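Local coordinates for protein cleavage stimulation factor 77 (Encephalitozoon cuniculi, PDB 2UY1) that probably takes part in the 3'-end processing of messenger RNA precursors as a helical-repeat scaffold of the cleavage stimulation factor, and may bind mRNA, at residues P193-S196 with R197-I201; E284-L287 with L288-N291; F305-L308 with F309-G313; A375-R379 with L380-S384. All coordinates share one frame; numbering follows the deposited sequence.

Contact 1. Residues P193-S196 with R197-I201; sequences PHES and RMHFI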
loop_
_atom_site.group_PDB
_atom_site.type_symbol
_atom_site.label_atom_id
_atom_site.label_comp_id
_atom_site.label_asym_id
_atom_site.label_seq_id
_atom_site.Cartn_x
_atom_site.Cartn_y
_atom_site.Cartn_z
ATOM N N PRO B 193 4.568 -50.271 -2.916
ATOM C CA PRO B 193 5.899 -49.856 -3.431
ATOM C C PRO B 193 6.125 -48.339 -3.573
ATOM O O PRO B 193 7.284 -47.866 -3.493
ATOM C CB PRO B 193 5.963 -50.504 -4.827
ATOM C CG PRO B 193 4.941 -51.607 -4.799
ATOM C CD PRO B 193 3.840 -51.077 -3.918
ATOM N N HIS B 194 5.043 -47.597 -3.825
ATOM C CA HIS B 194 5.112 -46.133 -3.928
ATOM C C HIS B 194 5.338 -45.539 -2.544
ATOM O O HIS B 194 6.245 -44.758 -2.363
ATOM C CB HIS B 194 3.856 -45.528 -4.587
ATOM C CG HIS B 194 3.914 -44.028 -4.743
ATOM N ND1 HIS B 194 3.103 -43.168 -4.029
ATOM C CD2 HIS B 194 4.709 -43.242 -5.503
ATOM C CE1 HIS B 194 3.380 -41.922 -4.362
ATOM N NE2 HIS B 194 4.360 -41.938 -5.243
ATOM N N GLU B 195 4.505 -45.930 -1.589
ATOM C CA GLU B 195 4.727 -45.644 -0.176
ATOM C C GLU B 195 6.193 -45.867 0.280
ATOM O O GLU B 195 6.768 -45.022 0.961
ATOM C CB GLU B 195 3.762 -46.494 0.665
ATOM C CG GLU B 195 3.947 -46.317 2.169
ATOM C CD GLU B 195 2.999 -47.139 3.046
ATOM O OE1 GLU B 195 1.922 -47.583 2.563
ATOM O OE2 GLU B 195 3.347 -47.300 4.256
ATOM N N SER B 196 6.780 -47.004 -0.112
ATOM C CA SER B 196 8.139 -47.378 0.235
ATOM C C SER B 196 9.114 -46.341 -0.355
ATOM O O SER B 196 10.010 -45.791 0.325
ATOM C CB SER B 196 8.382 -48.802 -0.305
ATOM O OG SER B 196 9.662 -49.289 0.044
ATOM N N ARG B 197 8.897 -46.037 -1.630
ATOM C CA ARG B 197 9.650 -44.991 -2.286
ATOM C C ARG B 197 9.544 -43.639 -1.568
ATOM O O ARG B 197 10.517 -42.891 -1.500
ATOM C CB ARG B 197 9.240 -44.835 -3.751
ATOM C CG ARG B 197 10.072 -43.714 -4.499
ATOM C CD ARG B 197 10.197 -43.949 -6.015
ATOM N NE ARG B 197 10.949 -42.887 -6.667
ATOM C CZ ARG B 197 12.277 -42.875 -6.815
ATOM N NH1 ARG B 197 13.027 -43.881 -6.326
ATOM N NH2 ARG B 197 12.856 -41.844 -7.424
ATOM N N MET B 198 8.352 -43.325 -1.089
ATOM C CA MET B 198 8.063 -42.009 -0.480
ATOM C C MET B 198 8.675 -41.896 0.934
ATOM O O MET B 198 9.115 -40.812 1.365
ATOM C CB MET B 198 6.534 -41.786 -0.409
ATOM C CG MET B 198 5.839 -41.449 -1.769
ATOM S SD MET B 198 6.790 -40.345 -2.835
ATOM C CE MET B 198 6.911 -38.860 -1.808
ATOM N N HIS B 199 8.687 -43.013 1.659
ATOM C CA HIS B 199 9.340 -43.066 2.973
ATOM C C HIS B 199 10.814 -42.737 2.814
ATOM O O HIS B 199 11.315 -41.870 3.509
ATOM C CB HIS B 199 9.155 -44.428 3.627
ATOM C CG HIS B 199 7.765 -44.664 4.159
ATOM N ND1 HIS B 199 7.166 -43.833 5.079
ATOM C CD2 HIS B 199 6.888 -45.674 3.946
ATOM C CE1 HIS B 199 5.974 -44.306 5.397
ATOM N NE2 HIS B 199 5.779 -45.425 4.720
ATOM N N PHE B 200 11.488 -43.379 1.851
ATOM C CA PHE B 200 12.919 -43.149 1.630
ATOM C C PHE B 200 13.186 -41.680 1.371
ATOM O O PHE B 200 14.101 -41.095 1.960
ATOM C CB PHE B 200 13.487 -43.973 0.453
ATOM C CG PHE B 200 14.811 -43.482 -0.002
ATOM C CD1 PHE B 200 15.972 -43.881 0.652
ATOM C CD2 PHE B 200 14.906 -42.565 -1.018
ATOM C CE1 PHE B 200 17.191 -43.383 0.264
ATOM C CE2 PHE B 200 16.144 -42.052 -1.427
ATOM C CZ PHE B 200 17.277 -42.468 -0.800
ATOM N N ILE B 201 12.418 -41.105 0.438
ATOM C CA ILE B 201 12.623 -39.716 0.023
ATOM C C ILE B 201 12.486 -38.778 1.224
ATOM O O ILE B 201 13.366 -37.967 1.449
ATOM C CB ILE B 201 11.693 -39.345 -1.217
ATOM C CG1 ILE B 201 12.239 -40.026 -2.500
ATOM C CG2 ILE B 201 11.508 -37.849 -1.383
ATOM C CD1 ILE B 201 11.472 -39.710 -3.811
#
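The backbone carbonyls of Pro193, His194, Glu195 and Ser196 accept the N-H groups of Arg197, Met198, His199 and Phe200, a regular run of i to i+4 bonds; the one from Met198 N to His194 O measures 2.8 Å. Two side-chain pairs follow the same spacing. Glu195 and His199 lie side by side and point the same way. His199 NE2 donates to Glu195 OE2 at 3.1 Å, and the bond is nearly straight at 163°. The oxygen sits at the ring edge, in the ring plane, and uses its anti lone pair. Glu195 CG also rests 3.3 Å from His199 NE2, so the extended glutamate chain runs close along the imidazole. Both ends have further partners: Glu195 OE2 bonds Gln228, and His199 ND1 bonds Tyr219. These interactions belong to the first turns of helix 193-208, in an all-helical protein of the Suf family, whose members are built from HAT (half-a-TPR) repeats. The second pair is His194 with Met198. Met198 CG lies over one face of the imidazole, 3.9 Å from the ring centroid, a CH-pi contact. The methionine chain then bends at chi2 (-39°), which brings SD obliquely to 3.8 Å from His194 NE2. His194 NE2 is bonded to Glu182 O on helix 173-184. Arg197 extends away from this turn; its NE pairs with the Glu182 carboxylate and its NH1 bonds Asn80 O.

Contact 2. Residues E284-L287 with L288-N291; sequences ELDL and LRIN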
loop_
_atom_site.group_PDB
_atom_site.type_symbol
_atom_site.label_atom_id
_atom_site.label_comp_id
_atom_site.label_asym_id
_atom_site.label_seq_id
_atom_site.Cartn_x
_atom_site.Cartn_y
_atom_site.Cartn_z
ATOM N N GLU B 284 6.746 -13.973 21.085
ATOM C CA GLU B 284 6.549 -15.400 21.347
ATOM C C GLU B 284 5.367 -15.614 22.276
ATOM O O GLU B 284 4.442 -16.364 21.965
ATOM C CB GLU B 284 7.794 -15.859 22.056
ATOM C CG GLU B 284 8.997 -15.080 21.614
ATOM C CD GLU B 284 9.479 -15.583 20.318
ATOM O OE1 GLU B 284 9.160 -16.768 20.049
ATOM O OE2 GLU B 284 10.154 -14.832 19.581
ATOM N N LEU B 285 5.391 -14.900 23.392
ATOM C CA LEU B 285 4.396 -15.069 24.436
ATOM C C LEU B 285 2.997 -14.676 23.972
ATOM O O LEU B 285 2.026 -15.378 24.294
ATOM C CB LEU B 285 4.836 -14.388 25.767
ATOM C CG LEU B 285 6.180 -14.951 26.379
ATOM C CD1 LEU B 285 6.757 -14.004 27.469
ATOM C CD2 LEU B 285 6.073 -16.402 26.911
ATOM N N ASP B 286 2.886 -13.577 23.224
ATOM C CA ASP B 286 1.603 -13.179 22.643
ATOM C C ASP B 286 1.225 -14.172 21.562
ATOM O O ASP B 286 0.094 -14.556 21.522
ATOM C CB ASP B 286 1.641 -11.774 22.059
ATOM C CG ASP B 286 1.592 -10.665 23.132
ATOM O OD1 ASP B 286 1.086 -10.892 24.268
ATOM O OD2 ASP B 286 2.038 -9.535 22.795
ATOM N N LEU B 287 2.166 -14.598 20.696
ATOM C CA LEU B 287 1.799 -15.610 19.696
ATOM C C LEU B 287 1.442 -16.977 20.280
ATOM O O LEU B 287 0.661 -17.726 19.673
ATOM C CB LEU B 287 2.812 -15.730 18.559
ATOM C CG LEU B 287 2.247 -16.060 17.156
ATOM C CD1 LEU B 287 1.077 -15.175 16.636
ATOM C CD2 LEU B 287 3.366 -16.021 16.189
ATOM N N LEU B 288 1.969 -17.300 21.466
ATOM C CA LEU B 288 1.588 -18.534 22.143
ATOM C C LEU B 288 0.164 -18.450 22.667
ATOM O O LEU B 288 -0.607 -19.392 22.517
ATOM C CB LEU B 288 2.531 -18.827 23.337
ATOM C CG LEU B 288 3.900 -19.345 22.968
ATOM C CD1 LEU B 288 4.772 -19.264 24.215
ATOM C CD2 LEU B 288 3.730 -20.740 22.404
ATOM N N ARG B 289 -0.169 -17.317 23.281
ATOM C CA ARG B 289 -1.494 -17.089 23.825
ATOM C C ARG B 289 -2.583 -17.164 22.798
ATOM O O ARG B 289 -3.590 -17.848 22.979
ATOM C CB ARG B 289 -1.546 -15.721 24.478
ATOM C CG ARG B 289 -0.822 -15.664 25.790
ATOM C CD ARG B 289 -0.769 -14.240 26.298
ATOM N NE ARG B 289 0.590 -13.826 26.637
ATOM C CZ ARG B 289 0.986 -13.378 27.829
ATOM N NH1 ARG B 289 0.127 -13.288 28.834
ATOM N NH2 ARG B 289 2.255 -13.022 28.017
ATOM N N ILE B 290 -2.375 -16.447 21.697
ATOM C CA ILE B 290 -3.273 -16.463 20.587
ATOM C C ILE B 290 -3.466 -17.921 20.081
ATOM O O ILE B 290 -4.586 -18.378 19.903
ATOM C CB ILE B 290 -2.744 -15.467 19.471
ATOM C CG1 ILE B 290 -3.186 -14.045 19.811
ATOM C CG2 ILE B 290 -3.201 -15.943 18.041
ATOM C CD1 ILE B 290 -2.346 -12.960 19.059
ATOM N N ASN B 291 -2.366 -18.647 19.892
ATOM C CA ASN B 291 -2.425 -19.998 19.363
ATOM C C ASN B 291 -3.006 -21.046 20.308
ATOM O O ASN B 291 -3.679 -21.999 19.876
ATOM C CB ASN B 291 -1.102 -20.388 18.691
ATOM C CG ASN B 291 -1.045 -19.863 17.197
ATOM O OD1 ASN B 291 -1.783 -20.325 16.342
ATOM N ND2 ASN B 291 -0.223 -18.880 16.953
#
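Arg289 and Asn291 each fold their side chain back on the carbonyl four residues earlier, at Leu285 and Leu287. This happens within helix 282-300, part of the all-helical superhelix of HAT (half-a-TPR) repeats typical of the Suf family. Leu285 O takes two bonds from the same arginine. The backbone N of Arg289 donates to it at 3.1 Å, and NE adds a second bond at 3.2 Å. The two donors reach the oxygen from opposite faces of the carbonyl plane, with NE far above that plane. Arg289 CG stands beside the backbone N (chi1 -74°), and a bend at chi3 (-128°) turns NE toward the carbonyl. NH2 then lies 3.7 Å from Leu285 CB. Asp286 OD1 is 3.8 Å from Arg289 NE, a long salt bridge that rests on charge alone, because the oxygen lies well out of the guanidinium plane. The firmer partner of that carboxylate is Gly318 N, just before helix 319-333. Leu285 CD2 also meets Leu288 CD1, and both leucines pack on helix 260-269. Asn291 lies alongside Leu287, and its ND2 also bonds Phe446 O at the end of helix 434-446. Leu287 O is thus gripped twice from Asn291, by the backbone N at 3.2 Å and by ND2 at 3.1 Å, the carbonyl oxygen lying in the plane of the amide.

Contact 3. Residues F305-L308 with F309-G313; sequences FRKL and FIELG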
loop_
_atom_site.group_PDB
_atom_site.type_symbol
_atom_site.label_atom_id
_atom_site.label_comp_id
_atom_site.label_asym_id
_atom_site.label_seq_id
_atom_site.Cartn_x
_atom_site.Cartn_y
_atom_site.Cartn_z
ATOM N N PHE B 305 -12.711 -21.234 25.485
ATOM C CA PHE B 305 -11.939 -20.081 24.877
ATOM C C PHE B 305 -12.045 -18.850 25.806
ATOM O O PHE B 305 -11.069 -18.227 26.151
ATOM C CB PHE B 305 -12.457 -19.743 23.438
ATOM C CG PHE B 305 -11.974 -18.414 22.892
ATOM C CD1 PHE B 305 -10.809 -18.336 22.145
ATOM C CD2 PHE B 305 -12.686 -17.266 23.124
ATOM C CE1 PHE B 305 -10.337 -17.126 21.678
ATOM C CE2 PHE B 305 -12.265 -16.032 22.631
ATOM C CZ PHE B 305 -11.093 -15.957 21.921
ATOM N N ARG B 306 -13.270 -18.576 26.214
ATOM C CA ARG B 306 -13.631 -17.422 27.025
ATOM C C ARG B 306 -13.067 -17.470 28.427
ATOM O O ARG B 306 -12.590 -16.468 28.960
ATOM C CB ARG B 306 -15.150 -17.332 27.074
ATOM C CG ARG B 306 -15.672 -16.517 25.903
ATOM C CD ARG B 306 -17.128 -16.419 25.952
ATOM N NE ARG B 306 -17.653 -15.983 24.672
ATOM C CZ ARG B 306 -18.907 -16.140 24.299
ATOM N NH1 ARG B 306 -19.756 -16.758 25.085
ATOM N NH2 ARG B 306 -19.304 -15.693 23.131
ATOM N N LYS B 307 -13.081 -18.664 28.998
ATOM C CA LYS B 307 -12.446 -18.918 30.285
ATOM C C LYS B 307 -10.942 -18.818 30.235
ATOM O O LYS B 307 -10.344 -18.277 31.159
ATOM C CB LYS B 307 -12.850 -20.295 30.798
ATOM C CG LYS B 307 -12.000 -20.842 31.927
ATOM C CD LYS B 307 -12.774 -21.948 32.624
ATOM C CE LYS B 307 -12.308 -22.148 34.081
ATOM N NZ LYS B 307 -11.214 -23.138 34.075
ATOM N N LEU B 308 -10.300 -19.346 29.200
ATOM C CA LEU B 308 -8.824 -19.210 29.080
ATOM C C LEU B 308 -8.355 -17.742 28.909
ATOM O O LEU B 308 -7.319 -17.343 29.450
ATOM C CB LEU B 308 -8.293 -20.072 27.933
ATOM C CG LEU B 308 -6.791 -19.932 27.648
ATOM C CD1 LEU B 308 -5.980 -20.380 28.839
ATOM C CD2 LEU B 308 -6.306 -20.670 26.404
ATOM N N PHE B 309 -9.101 -16.962 28.126
ATOM C CA PHE B 309 -8.841 -15.529 28.031
ATOM C C PHE B 309 -8.801 -14.833 29.392
ATOM O O PHE B 309 -7.821 -14.063 29.676
ATOM C CB PHE B 309 -9.850 -14.836 27.121
ATOM C CG PHE B 309 -9.492 -13.399 26.816
ATOM C CD1 PHE B 309 -8.197 -13.070 26.333
ATOM C CD2 PHE B 309 -10.424 -12.380 26.986
ATOM C CE1 PHE B 309 -7.846 -11.755 26.041
ATOM C CE2 PHE B 309 -10.074 -11.042 26.693
ATOM C CZ PHE B 309 -8.772 -10.737 26.232
ATOM N N ILE B 310 -9.818 -15.130 30.219
ATOM C CA ILE B 310 -9.997 -14.495 31.546
ATOM C C ILE B 310 -8.950 -14.893 32.546
ATOM O O ILE B 310 -8.709 -14.114 33.469
ATOM C CB ILE B 310 -11.410 -14.694 32.210
ATOM C CG1 ILE B 310 -12.564 -14.453 31.255
ATOM C CG2 ILE B 310 -11.616 -13.691 33.323
ATOM C CD1 ILE B 310 -13.883 -14.837 31.861
ATOM N N GLU B 311 -8.341 -16.080 32.366
ATOM C CA GLU B 311 -7.210 -16.588 33.182
ATOM C C GLU B 311 -5.872 -16.022 32.790
ATOM O O GLU B 311 -5.032 -15.817 33.647
ATOM C CB GLU B 311 -7.062 -18.103 33.050
ATOM C CG GLU B 311 -7.930 -18.906 33.956
ATOM C CD GLU B 311 -8.203 -20.307 33.403
ATOM O OE1 GLU B 311 -7.348 -20.825 32.618
ATOM O OE2 GLU B 311 -9.274 -20.876 33.766
ATOM N N LEU B 312 -5.671 -15.805 31.489
ATOM C CA LEU B 312 -4.446 -15.216 30.942
ATOM C C LEU B 312 -4.116 -13.860 31.531
ATOM O O LEU B 312 -3.033 -13.325 31.272
ATOM C CB LEU B 312 -4.552 -15.049 29.423
ATOM C CG LEU B 312 -4.467 -16.270 28.491
ATOM C CD1 LEU B 312 -4.659 -15.820 27.078
ATOM C CD2 LEU B 312 -3.138 -17.058 28.649
ATOM N N GLY B 313 -5.020 -13.373 32.376
ATOM C CA GLY B 313 -5.248 -11.958 32.630
ATOM C C GLY B 313 -4.331 -11.256 33.588
ATOM O O GLY B 313 -4.067 -10.063 33.412
#
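Lys307 reaches over one turn of helix to Glu311, and the two side chains cross at an angle. From CB, the lysine sets CG anti to its backbone N (chi1 165°), on the side of the carbonyl carbon. CG is the first atom to meet the partner, 3.3 Å from Glu311 OE2. CD follows at 3.8 Å from the same oxygen, and CE comes back to 3.3 Å. The bend at chi4 (-90°) then carries NZ round to OE2 at 3.0 Å, a hydrogen-bonded salt bridge. NZ meets the carboxylate oxygen nearly along its C-O axis. Every lysine atom from CG onward thus lies near this one oxygen. The other oxygen, Glu311 OE1, faces Leu308 CD1 at 4.0 Å. Backbone bonds bring these residues together. Glu311 N donates to Lys307 O and, weakly, to Leu308 O. Leu312 N donates to Leu308 O at 3.0 Å. Leu312 CG also lies 3.2 Å from Leu308 O. In this HAT-type (half-a-TPR) array, helix 302-311 presents one side to its neighbours: Leu308 packs on His292, Leu293 and Val296 of helix 282-300, and Phe305 and Phe309 touch helix 319-333. Arg306 makes a separate salt bridge with Glu329. The Lys307 to Glu311 pair lies at the exposed surface, so solvent probably screens its charges. Its acidic member is in the last part of helix 302-311, where the helix dipole would be expected to disfavour a negative charge, and the ammonium group probably offsets this.

Contact 4. Residues A375-R379 with L380-S384; sequences ALFKR and LEKTS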
loop_
_atom_site.group_PDB
_atom_site.type_symbol
_atom_site.label_atom_id
_atom_site.label_comp_id
_atom_site.label_asym_id
_atom_site.label_seq_id
_atom_site.Cartn_x
_atom_site.Cartn_y
_atom_site.Cartn_z
ATOM N N ALA B 375 -17.530 8.299 17.492
ATOM C CA ALA B 375 -17.161 8.627 18.883
ATOM C C ALA B 375 -15.749 8.216 19.264
ATOM O O ALA B 375 -15.066 8.935 20.014
ATOM C CB ALA B 375 -18.153 7.991 19.848
ATOM N N LEU B 376 -15.311 7.047 18.786
ATOM C CA LEU B 376 -13.948 6.597 19.071
ATOM C C LEU B 376 -12.896 7.505 18.365
ATOM O O LEU B 376 -11.906 7.944 19.010
ATOM C CB LEU B 376 -13.760 5.108 18.730
ATOM C CG LEU B 376 -12.353 4.544 18.930
ATOM C CD1 LEU B 376 -11.993 4.437 20.480
ATOM C CD2 LEU B 376 -12.137 3.218 18.171
ATOM N N PHE B 377 -13.098 7.746 17.063
ATOM C CA PHE B 377 -12.257 8.650 16.267
ATOM C C PHE B 377 -12.047 10.004 16.959
ATOM O O PHE B 377 -10.914 10.481 16.984
ATOM C CB PHE B 377 -12.895 8.841 14.892
ATOM C CG PHE B 377 -12.036 9.574 13.880
ATOM C CD1 PHE B 377 -11.045 8.906 13.135
ATOM C CD2 PHE B 377 -12.268 10.940 13.620
ATOM C CE1 PHE B 377 -10.270 9.608 12.166
ATOM C CE2 PHE B 377 -11.533 11.622 12.658
ATOM C CZ PHE B 377 -10.534 10.953 11.923
ATOM N N LYS B 378 -13.126 10.602 17.513
ATOM C CA LYS B 378 -13.095 11.882 18.256
ATOM C C LYS B 378 -12.179 11.891 19.482
ATOM O O LYS B 378 -11.454 12.844 19.675
ATOM C CB LYS B 378 -14.491 12.374 18.634
ATOM C CG LYS B 378 -15.335 12.864 17.459
ATOM C CD LYS B 378 -16.801 12.960 17.860
ATOM C CE LYS B 378 -17.678 13.443 16.743
ATOM N NZ LYS B 378 -19.070 12.779 16.898
ATOM N N ARG B 379 -12.145 10.786 20.211
ATOM C CA ARG B 379 -11.289 10.554 21.389
ATOM C C ARG B 379 -9.828 10.136 21.158
ATOM O O ARG B 379 -9.012 10.188 22.108
ATOM C CB ARG B 379 -11.838 9.368 22.149
ATOM C CG ARG B 379 -13.258 9.447 22.576
ATOM C CD ARG B 379 -13.586 8.074 23.163
ATOM N NE ARG B 379 -12.365 7.524 23.673
ATOM C CZ ARG B 379 -12.060 6.231 23.837
ATOM N NH1 ARG B 379 -12.909 5.280 23.525
ATOM N NH2 ARG B 379 -10.867 5.914 24.350
ATOM N N LEU B 380 -9.516 9.603 19.982
ATOM C CA LEU B 380 -8.185 9.047 19.773
ATOM C C LEU B 380 -7.261 9.949 18.955
ATOM O O LEU B 380 -7.739 10.846 18.241
ATOM C CB LEU B 380 -8.269 7.703 19.036
ATOM C CG LEU B 380 -8.966 6.443 19.538
ATOM C CD1 LEU B 380 -8.962 5.495 18.354
ATOM C CD2 LEU B 380 -8.284 5.830 20.779
ATOM N N GLU B 381 -5.946 9.675 19.070
ATOM C CA GLU B 381 -4.944 10.150 18.163
ATOM C C GLU B 381 -4.980 9.227 16.939
ATOM O O GLU B 381 -5.446 8.105 17.050
ATOM C CB GLU B 381 -3.576 10.068 18.818
ATOM C CG GLU B 381 -3.588 10.508 20.255
ATOM C CD GLU B 381 -2.208 10.740 20.773
ATOM O OE1 GLU B 381 -1.749 11.902 20.717
ATOM O OE2 GLU B 381 -1.572 9.774 21.217
ATOM N N LYS B 382 -4.518 9.711 15.804
ATOM C CA LYS B 382 -4.818 9.097 14.513
ATOM C C LYS B 382 -3.615 8.979 13.613
ATOM O O LYS B 382 -2.732 9.856 13.578
ATOM C CB LYS B 382 -5.933 9.916 13.843
ATOM C CG LYS B 382 -7.109 10.074 14.803
ATOM C CD LYS B 382 -8.156 10.912 14.334
ATOM C CE LYS B 382 -8.203 12.159 15.022
ATOM N NZ LYS B 382 -8.987 12.144 16.230
ATOM N N THR B 383 -3.550 7.853 12.908
ATOM C CA THR B 383 -2.615 7.649 11.854
ATOM C C THR B 383 -3.221 8.283 10.599
ATOM O O THR B 383 -4.394 8.579 10.615
ATOM C CB THR B 383 -2.426 6.105 11.616
ATOM O OG1 THR B 383 -3.714 5.532 11.335
ATOM C CG2 THR B 383 -1.781 5.414 12.848
ATOM N N SER B 384 -2.417 8.482 9.542
ATOM C CA SER B 384 -2.930 9.017 8.263
ATOM C C SER B 384 -3.966 8.069 7.733
ATOM O O SER B 384 -4.885 8.530 7.121
ATOM C CB SER B 384 -1.910 9.117 7.118
ATOM O OG SER B 384 -0.762 9.821 7.474
#
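This is the C-terminal end of helix 370-379 and the turn that leads into helix 384-397, the connection between two successive helices in this all-helical protein of the HAT-repeat (half-a-TPR) Suf family. Phe377 and Lys382 carry the contact. The lysine chain crosses the phenyl ring at about a right angle and passes over one face. Lys382 CD is the atom that presses on it, 3.5 Å from the ring centroid and 3.3 Å from Phe377 CE1, a CH-pi contact displaced toward the rim. NZ stands over the same ring in a cation-pi contact, 4.5 Å from the centroid and 14° off the normal. Bends at chi3 (-108°) and chi4 (-87°) curl the lysine back to the helix end. There NZ donates to Phe377 O at 2.7 Å and to Leu380 O, also at 2.7 Å. The ammonium group thus bridges a carbonyl of the last turn and one just past it, where the backbone has left helical angles and its own bonds are weak: Leu380 N reaches Leu376 O and Phe377 O only weakly. A positive charge at the C-terminal end of a helix would also suit the helix dipole. Beside this, Leu380 CD1 packs against Leu376 CG at 3.6 Å, and the two leucines cross at a slant. Thr383 then caps the next helix, its OG1 bonding Met386 N and Glu358. Leu376 leans on helix 354-367, Leu380 touches both that helix and helix 384-397, and Phe377 meets Trp387 edge-to-face and reaches Leu406 of helix 400-415.

In the fold
The four contacts come in series along one chain, three within a helix or at its end, and contact 4 from the end of one helix into the start of the next. All lie in the part of the chain that belongs to the Suppressor of forked family. Contact 1, on helix 193-208, lies on the opposite side of the chain's centre from the others, about 37 Å from contact 2 and 59 Å from contact 4 between centres. Contacts 2 and 3 sit on successive helices, 282-300 and 302-311, with centres about 13 Å apart. They touch where Arg289 CG packs on Leu312 CD2. Contact 4 is about 29 Å from contact 3, centre to centre. The spread reflects an elongated helical-repeat protein.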